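Local coordinates for protein caspase-1 (Spodoptera frugiperda, PDB 1M72) that probably acts as an effector caspase, a cysteine protease that cuts proteins after aspartate during the execution phase of apoptosis, at residues M93-A98 with P136-K141; L144-A149 with S202-A207; Q148-D153 with G191-R196. All blocks are in the same frame, centred on the assembly; numbering follows the deposited sequence.

Interaction 1 (M93-A98 with P136-K141); sequences MDHSDA and PTLAGK. With EDO (1,2-ethanediol), chain H.
His95 and Thr137 meet where two connections of the caspase alpha/beta fold touch: an Asx turn followed by a type I turn (His95 to Ala98) on one side, a short 3-10 turn and a type II turn (Leu138 to Lys141) on the other. The hydroxyl of Thr137 accepts a hydrogen bond from the backbone N-H of His95, with N to OG1 at 2.6 Å and an N-H...O angle of 154°. A chi1 of 68° sets OG1 between its own backbone N and carbonyl carbon and leaves CG2 beside the Asp94 carboxylate. Asp94 OD1 in turn closes the Asx turn, gripped by two donors of Ser96: OG lies on its syn lone pair, whereas N approaches from above the carboxylate plane. Next to these polar contacts Leu138 CD1 sits over one face of the His95 ring, 4.1 Å from the centroid and 13° off the normal, a CH-pi contact; Thr137 OG1 lies in plane at the ring edge. His95 NE2 is satisfied by Thr90 O.

Lys141 reaches across with its chain extended beyond CG. Its NZ gives a 2.8 Å hydrogen bond to Ala98 O, in the carbonyl plane, another of 3.0 Å to Thr137 O of its own segment, and a weak one to Ser96 O. This gathering of carbonyls would be expected to favour the charged ammonium. Ethanediol, probably from the crystallisation liquor, donates a hydrogen bond from O1 to Gly140 O. The contact thus joins the link from helix 80-92 to strand 98-106 with the one leading into strand 143-148, and Met34 of strand 31-39 packs on His95.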
# COMPACT_ATOMS: atom_id res chain seq x y z
N MET C 93 -18.54 17.65 7.61
CA MET C 93 -18.74 17.82 9.04
C MET C 93 -17.48 18.35 9.73
O MET C 93 -16.41 18.46 9.14
CB MET C 93 -19.14 16.48 9.64
CG MET C 93 -20.36 15.89 8.96
SD MET C 93 -20.85 14.40 9.73
CE MET C 93 -22.70 14.64 9.92
N ASP C 94 -17.61 18.69 11.00
CA ASP C 94 -16.49 19.20 11.75
C ASP C 94 -15.85 18.05 12.53
O ASP C 94 -16.42 17.56 13.51
CB ASP C 94 -16.97 20.32 12.68
CG ASP C 94 -15.87 20.87 13.55
OD1 ASP C 94 -14.70 20.43 13.45
OD2 ASP C 94 -16.18 21.76 14.35
N HIS C 95 -14.68 17.62 12.09
CA HIS C 95 -13.97 16.50 12.71
C HIS C 95 -12.95 16.92 13.76
O HIS C 95 -12.15 16.09 14.22
CB HIS C 95 -13.30 15.67 11.62
CG HIS C 95 -14.27 15.03 10.70
ND1 HIS C 95 -14.91 13.84 11.01
CD2 HIS C 95 -14.79 15.44 9.52
CE1 HIS C 95 -15.78 13.56 10.06
NE2 HIS C 95 -15.73 14.51 9.15
N SER C 96 -13.00 18.19 14.16
CA SER C 96 -12.06 18.73 15.14
C SER C 96 -11.87 17.87 16.37
O SER C 96 -10.74 17.70 16.83
CB SER C 96 -12.49 20.14 15.57
OG SER C 96 -12.36 21.06 14.49
N ASP C 97 -12.94 17.32 16.90
CA ASP C 97 -12.79 16.51 18.11
C ASP C 97 -12.70 15.01 17.92
O ASP C 97 -12.82 14.26 18.90
CB ASP C 97 -13.88 16.87 19.15
CG ASP C 97 -13.77 18.34 19.63
OD1 ASP C 97 -12.64 18.81 19.86
OD2 ASP C 97 -14.80 19.03 19.77
N ALA C 98 -12.42 14.58 16.69
CA ALA C 98 -12.26 13.15 16.39
C ALA C 98 -10.77 12.78 16.11
O ALA C 98 -10.02 13.58 15.57
CB ALA C 98 -13.12 12.76 15.17
N PRO C 136 -10.22 20.01 6.18
CA PRO C 136 -9.22 20.54 7.11
C PRO C 136 -9.32 19.98 8.52
O PRO C 136 -8.31 19.74 9.14
CB PRO C 136 -9.47 22.06 7.09
CG PRO C 136 -10.25 22.30 5.87
CD PRO C 136 -11.10 21.08 5.69
N THR C 137 -10.52 19.73 9.05
CA THR C 137 -10.60 19.21 10.42
C THR C 137 -10.11 17.77 10.63
O THR C 137 -10.14 17.26 11.77
CB THR C 137 -12.00 19.39 11.01
OG1 THR C 137 -12.94 18.55 10.33
CG2 THR C 137 -12.45 20.88 10.85
N LEU C 138 -9.70 17.07 9.56
CA LEU C 138 -9.13 15.74 9.71
C LEU C 138 -7.69 15.89 9.23
O LEU C 138 -6.96 14.92 9.09
CB LEU C 138 -9.86 14.67 8.88
CG LEU C 138 -11.21 14.06 9.31
CD1 LEU C 138 -11.73 13.21 8.16
CD2 LEU C 138 -11.09 13.20 10.59
N ALA C 139 -7.27 17.13 8.99
CA ALA C 139 -5.91 17.34 8.53
C ALA C 139 -4.91 16.91 9.61
O ALA C 139 -4.99 17.34 10.77
CB ALA C 139 -5.67 18.81 8.14
N GLY C 140 -3.97 16.06 9.20
CA GLY C 140 -2.95 15.57 10.10
C GLY C 140 -3.42 14.34 10.85
O GLY C 140 -2.68 13.78 11.69
N LYS C 141 -4.66 13.94 10.58
CA LYS C 141 -5.25 12.77 11.23
C LYS C 141 -5.43 11.58 10.27
O LYS C 141 -5.63 11.75 9.07
CB LYS C 141 -6.59 13.16 11.83
CG LYS C 141 -6.47 14.28 12.82
CD LYS C 141 -7.86 14.59 13.33
CE LYS C 141 -7.91 15.81 14.21
NZ LYS C 141 -9.35 16.10 14.45
C1 EDO H . -3.43 13.32 15.13
O1 EDO H . -2.25 13.25 14.35
C2 EDO H . -4.18 12.02 15.05
O2 EDO H . -5.54 12.30 15.26

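Interaction 2 (L144-A149 with S202-A207); sequences LFFIQA and SWFMQA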
# COMPACT_ATOMS: atom_id res chain seq x y z
N LEU C 144 -8.93 6.18 7.33
CA LEU C 144 -8.94 4.76 7.00
C LEU C 144 -10.05 4.25 6.06
O LEU C 144 -11.24 4.56 6.22
CB LEU C 144 -8.95 3.94 8.31
CG LEU C 144 -8.14 4.58 9.45
CD1 LEU C 144 -8.34 3.80 10.75
CD2 LEU C 144 -6.66 4.63 9.11
N PHE C 145 -9.64 3.42 5.11
CA PHE C 145 -10.59 2.87 4.15
C PHE C 145 -10.42 1.37 4.02
O PHE C 145 -9.32 0.89 3.76
CB PHE C 145 -10.41 3.57 2.80
CG PHE C 145 -10.70 5.04 2.86
CD1 PHE C 145 -9.73 5.93 3.36
CD2 PHE C 145 -11.97 5.53 2.57
CE1 PHE C 145 -10.02 7.27 3.57
CE2 PHE C 145 -12.28 6.88 2.77
CZ PHE C 145 -11.31 7.75 3.28
N PHE C 146 -11.52 0.64 4.19
CA PHE C 146 -11.47 -0.80 4.07
C PHE C 146 -12.43 -1.24 3.00
O PHE C 146 -13.62 -0.92 3.04
CB PHE C 146 -11.78 -1.46 5.40
CG PHE C 146 -10.76 -1.19 6.43
CD1 PHE C 146 -10.84 -0.03 7.22
CD2 PHE C 146 -9.69 -2.06 6.60
CE1 PHE C 146 -9.86 0.26 8.16
CE2 PHE C 146 -8.69 -1.79 7.56
CZ PHE C 146 -8.77 -0.62 8.34
N ILE C 147 -11.91 -2.00 2.04
CA ILE C 147 -12.76 -2.43 0.95
C ILE C 147 -12.82 -3.91 0.73
O ILE C 147 -11.80 -4.57 0.41
CB ILE C 147 -12.30 -1.75 -0.36
CG1 ILE C 147 -12.38 -0.22 -0.18
CG2 ILE C 147 -13.18 -2.20 -1.54
CD1 ILE C 147 -11.52 0.46 -1.07
N GLN C 148 -14.01 -4.47 0.94
CA GLN C 148 -14.22 -5.90 0.67
C GLN C 148 -15.00 -5.92 -0.66
O GLN C 148 -16.16 -5.54 -0.69
CB GLN C 148 -15.03 -6.56 1.77
CG GLN C 148 -15.51 -8.02 1.46
CD GLN C 148 -14.40 -8.92 0.96
OE1 GLN C 148 -13.30 -8.98 1.54
NE2 GLN C 148 -14.67 -9.62 -0.12
N ALA C 149 -14.33 -6.32 -1.74
CA ALA C 149 -14.89 -6.39 -3.09
C ALA C 149 -13.82 -6.94 -4.03
O ALA C 149 -12.61 -6.84 -3.72
CB ALA C 149 -15.34 -4.99 -3.57
N SER C 202 -16.78 -12.48 4.70
CA SER C 202 -15.58 -12.49 3.87
C SER C 202 -14.30 -12.89 4.62
O SER C 202 -14.17 -12.69 5.84
CB SER C 202 -15.37 -11.13 3.18
OG SER C 202 -14.94 -10.14 4.09
N TRP C 203 -13.35 -13.45 3.88
CA TRP C 203 -12.08 -13.84 4.47
C TRP C 203 -11.45 -12.60 5.10
O TRP C 203 -11.09 -12.61 6.28
CB TRP C 203 -11.13 -14.44 3.43
CG TRP C 203 -11.60 -15.76 2.83
CD1 TRP C 203 -12.75 -16.43 3.12
CD2 TRP C 203 -10.91 -16.54 1.84
NE1 TRP C 203 -12.82 -17.59 2.37
CE2 TRP C 203 -11.71 -17.68 1.57
CE3 TRP C 203 -9.70 -16.39 1.14
CZ2 TRP C 203 -11.33 -18.67 0.64
CZ3 TRP C 203 -9.31 -17.37 0.22
CH2 TRP C 203 -10.13 -18.49 -0.02
N PHE C 204 -11.34 -11.54 4.32
CA PHE C 204 -10.74 -10.29 4.77
C PHE C 204 -11.40 -9.77 6.07
O PHE C 204 -10.71 -9.50 7.04
CB PHE C 204 -10.82 -9.24 3.64
CG PHE C 204 -10.19 -7.92 3.98
CD1 PHE C 204 -8.88 -7.85 4.47
CD2 PHE C 204 -10.89 -6.73 3.77
CE1 PHE C 204 -8.28 -6.60 4.73
CE2 PHE C 204 -10.30 -5.47 4.02
CZ PHE C 204 -8.99 -5.41 4.51
N MET C 205 -12.72 -9.62 6.06
CA MET C 205 -13.43 -9.13 7.23
C MET C 205 -13.35 -10.11 8.43
O MET C 205 -13.30 -9.67 9.57
CB MET C 205 -14.87 -8.80 6.88
CG MET C 205 -15.00 -7.55 6.07
SD MET C 205 -14.53 -6.02 7.00
CE MET C 205 -14.05 -4.98 5.71
N GLN C 206 -13.32 -11.42 8.19
CA GLN C 206 -13.18 -12.35 9.31
C GLN C 206 -11.83 -12.12 9.98
O GLN C 206 -11.70 -12.07 11.22
CB GLN C 206 -13.21 -13.82 8.85
CG GLN C 206 -14.54 -14.35 8.42
CD GLN C 206 -14.42 -15.80 7.94
OE1 GLN C 206 -14.02 -16.67 8.70
NE2 GLN C 206 -14.75 -16.04 6.66
N ALA C 207 -10.80 -12.02 9.15
CA ALA C 207 -9.46 -11.83 9.69
C ALA C 207 -9.30 -10.43 10.28
O ALA C 207 -8.69 -10.27 11.33
CB ALA C 207 -8.40 -12.11 8.57
O HOH W 1 -12.23 -11.50 1.43
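Phe146 and Gln148, on strand 143-148 of the central caspase sheet, face the first turn of helix 203-215, one of the helices that cover this sheet. The axes of strand segment 144-148 and helix segment 203-207 come within 9.0 Å, their N-to-C directions 135° apart. Packing is apolar around Phe146. The tip of Phe204, CZ, comes to 4.0 Å from Phe146 CD2 near the plane of the Phe146 ring, and the two side chains cross at about a right angle. Phe204 gets there because its CG is anti to the backbone N (chi1 -178°). Met205, bent at chi2, brings its CE to 4.2 Å from Phe146 CB; Leu225 of helix 221-235 also lies against Phe146.

The Gln148 end is buried too, but it is polar and holds a water. Gln148 CD lies 3.3 Å from Ser202 CB, while OE1 lies 3.3 Å from Phe204 CB at the edge of the Phe204 ring; the amide and ring planes stand 47° apart. NE2 is hydrogen-bonded to an acidic side chain of the bound peptide, which places this end beside the substrate pocket. Ser202 is the N-cap: its OG accepts from Met205 N at 3.0 Å and is also hydrogen-bonded to Asp57. The first helical turn is linked to the strand by one water, which donates to Gln148 OE1 at 2.7 Å and accepts from Phe204 N at 3.0 Å.

Interaction 3 (Q148-D153 with G191-R196); sequences QACQGD and GYFSWR
Cys150 and the backbone of Phe193 and Ser194 meet in the active site of the caspase, where the loop of the probable nucleophile runs beside the segment that holds the bound peptide. Cys150 SG, covalently linked to a modified side chain of that peptide, lies 3.1 Å from Ser194 N and 3.6 Å from Phe193 CA. It also stands at the edge of the Phe193 ring, 5.2 Å from the centroid and 82° off the normal, a sulfur-aromatic contact. Asp153 CA lies over one face of that ring in a CH-pi contact, 3.5 Å from the ring centroid.

The backbones are tied next to the cysteine. Gln151 N donates to Tyr192 O at 2.9 Å, nearly straight (159°), and Gly191 N makes a weak bond to Gln151 O. Gly152 CA comes within 3.2 Å of Gly191 O in a CA-H...O contact; a CB here would run into Gly191 O, and the backbone angles alone would press it against the carbonyl before it. At the other end, Ser194 OG, anti to its backbone N, accepts a hydrogen bond from Gln148 NE2 at 3.0 Å, tilted 29° from the amide plane, while its stronger partner is the hydroxyl of Ser187. The water on Gln148 also donates to Trp195 O.

Beyond the two segments, the guanidinium of Arg196 pairs with an acidic side chain of the peptide, consistent with an S1 pocket for aspartate. The loop follows strand 143-148, while Trp195 and Arg196 begin strand 195-197, which pairs antiparallel with strand 201-202 and with the peptide.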
# COMPACT_ATOMS: atom_id res chain seq x y z
N GLN C 148 -14.01 -4.47 0.94
CA GLN C 148 -14.22 -5.90 0.67
C GLN C 148 -15.00 -5.92 -0.66
O GLN C 148 -16.16 -5.54 -0.69
CB GLN C 148 -15.03 -6.56 1.77
CG GLN C 148 -15.51 -8.02 1.46
CD GLN C 148 -14.40 -8.92 0.96
OE1 GLN C 148 -13.30 -8.98 1.54
NE2 GLN C 148 -14.67 -9.62 -0.12
N ALA C 149 -14.33 -6.32 -1.74
CA ALA C 149 -14.89 -6.39 -3.09
C ALA C 149 -13.82 -6.94 -4.03
O ALA C 149 -12.61 -6.84 -3.72
CB ALA C 149 -15.34 -4.99 -3.57
N CYS C 150 -14.21 -7.53 -5.16
CA CYS C 150 -13.20 -8.05 -6.08
C CYS C 150 -12.59 -6.88 -6.82
O CYS C 150 -13.26 -5.86 -7.01
CB CYS C 150 -13.84 -8.95 -7.12
SG CYS C 150 -14.37 -10.51 -6.46
N GLN C 151 -11.34 -7.03 -7.25
CA GLN C 151 -10.64 -6.00 -8.01
C GLN C 151 -10.36 -6.61 -9.40
O GLN C 151 -9.46 -6.17 -10.12
CB GLN C 151 -9.32 -5.61 -7.35
CG GLN C 151 -9.43 -4.89 -6.04
CD GLN C 151 -8.27 -3.91 -5.85
OE1 GLN C 151 -8.19 -2.89 -6.55
NE2 GLN C 151 -7.36 -4.21 -4.92
N GLY C 152 -11.17 -7.60 -9.77
CA GLY C 152 -10.98 -8.28 -11.03
C GLY C 152 -11.39 -9.74 -10.93
O GLY C 152 -11.99 -10.16 -9.94
N ASP C 153 -11.06 -10.53 -11.94
CA ASP C 153 -11.44 -11.92 -11.95
C ASP C 153 -10.27 -12.86 -12.05
O ASP C 153 -10.45 -13.99 -12.44
CB ASP C 153 -12.42 -12.22 -13.10
CG ASP C 153 -11.81 -11.94 -14.52
OD1 ASP C 153 -10.58 -12.09 -14.74
OD2 ASP C 153 -12.59 -11.59 -15.43
N GLY C 191 -6.81 -6.70 -9.78
CA GLY C 191 -7.04 -7.72 -10.79
C GLY C 191 -7.63 -9.03 -10.29
O GLY C 191 -8.15 -9.83 -11.09
N TYR C 192 -7.62 -9.26 -8.97
CA TYR C 192 -8.08 -10.54 -8.42
C TYR C 192 -9.43 -10.62 -7.78
O TYR C 192 -10.00 -9.62 -7.34
CB TYR C 192 -7.07 -11.07 -7.41
CG TYR C 192 -5.83 -11.51 -8.09
CD1 TYR C 192 -4.99 -10.56 -8.68
CD2 TYR C 192 -5.61 -12.87 -8.37
CE1 TYR C 192 -3.98 -10.94 -9.57
CE2 TYR C 192 -4.61 -13.27 -9.24
CZ TYR C 192 -3.79 -12.30 -9.86
OH TYR C 192 -2.88 -12.66 -10.84
N PHE C 193 -9.94 -11.86 -7.73
CA PHE C 193 -11.21 -12.15 -7.06
C PHE C 193 -10.96 -11.97 -5.55
O PHE C 193 -9.80 -12.02 -5.07
CB PHE C 193 -11.63 -13.61 -7.24
CG PHE C 193 -12.26 -13.91 -8.55
CD1 PHE C 193 -11.63 -14.79 -9.44
CD2 PHE C 193 -13.52 -13.39 -8.87
CE1 PHE C 193 -12.24 -15.16 -10.66
CE2 PHE C 193 -14.16 -13.74 -10.08
CZ PHE C 193 -13.51 -14.64 -10.99
N SER C 194 -12.06 -11.81 -4.81
CA SER C 194 -12.02 -11.66 -3.36
C SER C 194 -13.03 -12.67 -2.85
O SER C 194 -14.15 -12.73 -3.36
CB SER C 194 -12.44 -10.26 -2.99
OG SER C 194 -12.17 -10.04 -1.64
N TRP C 195 -12.66 -13.46 -1.85
CA TRP C 195 -13.56 -14.49 -1.36
C TRP C 195 -14.40 -14.18 -0.12
O TRP C 195 -13.93 -13.54 0.83
CB TRP C 195 -12.80 -15.78 -1.13
CG TRP C 195 -12.30 -16.38 -2.38
CD1 TRP C 195 -11.10 -16.12 -2.98
CD2 TRP C 195 -12.91 -17.43 -3.15
NE1 TRP C 195 -10.92 -16.94 -4.06
CE2 TRP C 195 -12.01 -17.76 -4.20
CE3 TRP C 195 -14.12 -18.14 -3.05
CZ2 TRP C 195 -12.28 -18.76 -5.15
CZ3 TRP C 195 -14.40 -19.14 -4.00
CH2 TRP C 195 -13.47 -19.43 -5.04
N ARG C 196 -15.63 -14.67 -0.18
CA ARG C 196 -16.66 -14.52 0.84
C ARG C 196 -17.34 -15.87 1.17
O ARG C 196 -17.73 -16.63 0.28
CB ARG C 196 -17.73 -13.52 0.34
CG ARG C 196 -19.01 -13.32 1.24
CD ARG C 196 -19.89 -12.15 0.69
NE ARG C 196 -19.91 -12.20 -0.77
CZ ARG C 196 -20.65 -13.03 -1.48
NH1 ARG C 196 -21.48 -13.88 -0.86
NH2 ARG C 196 -20.49 -13.09 -2.81
O HOH W 1 -12.23 -11.50 1.43

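In the fold
Along the chain, interaction 1 closes first; interactions 2 and 3 follow, their first segments overlapping at Gln148 and Ala149. Strand 143-148 connects them: residues 136-141 lead toward it, 144-148 lie on it, and 148-153 leave its C-terminal end. Interaction 1 lies on the opposite side of the chain's centre from interaction 3, their centres about 32 Å apart, whereas the centres of interactions 2 and 3 are only about 11 Å apart; these two touch through Trp203 and Trp195 and share one water. All three belong to the caspase domain. The strand thus runs from a turn region away from the annotated sites to the probable catalytic end, where helix packing and the peptide-holding segment meet.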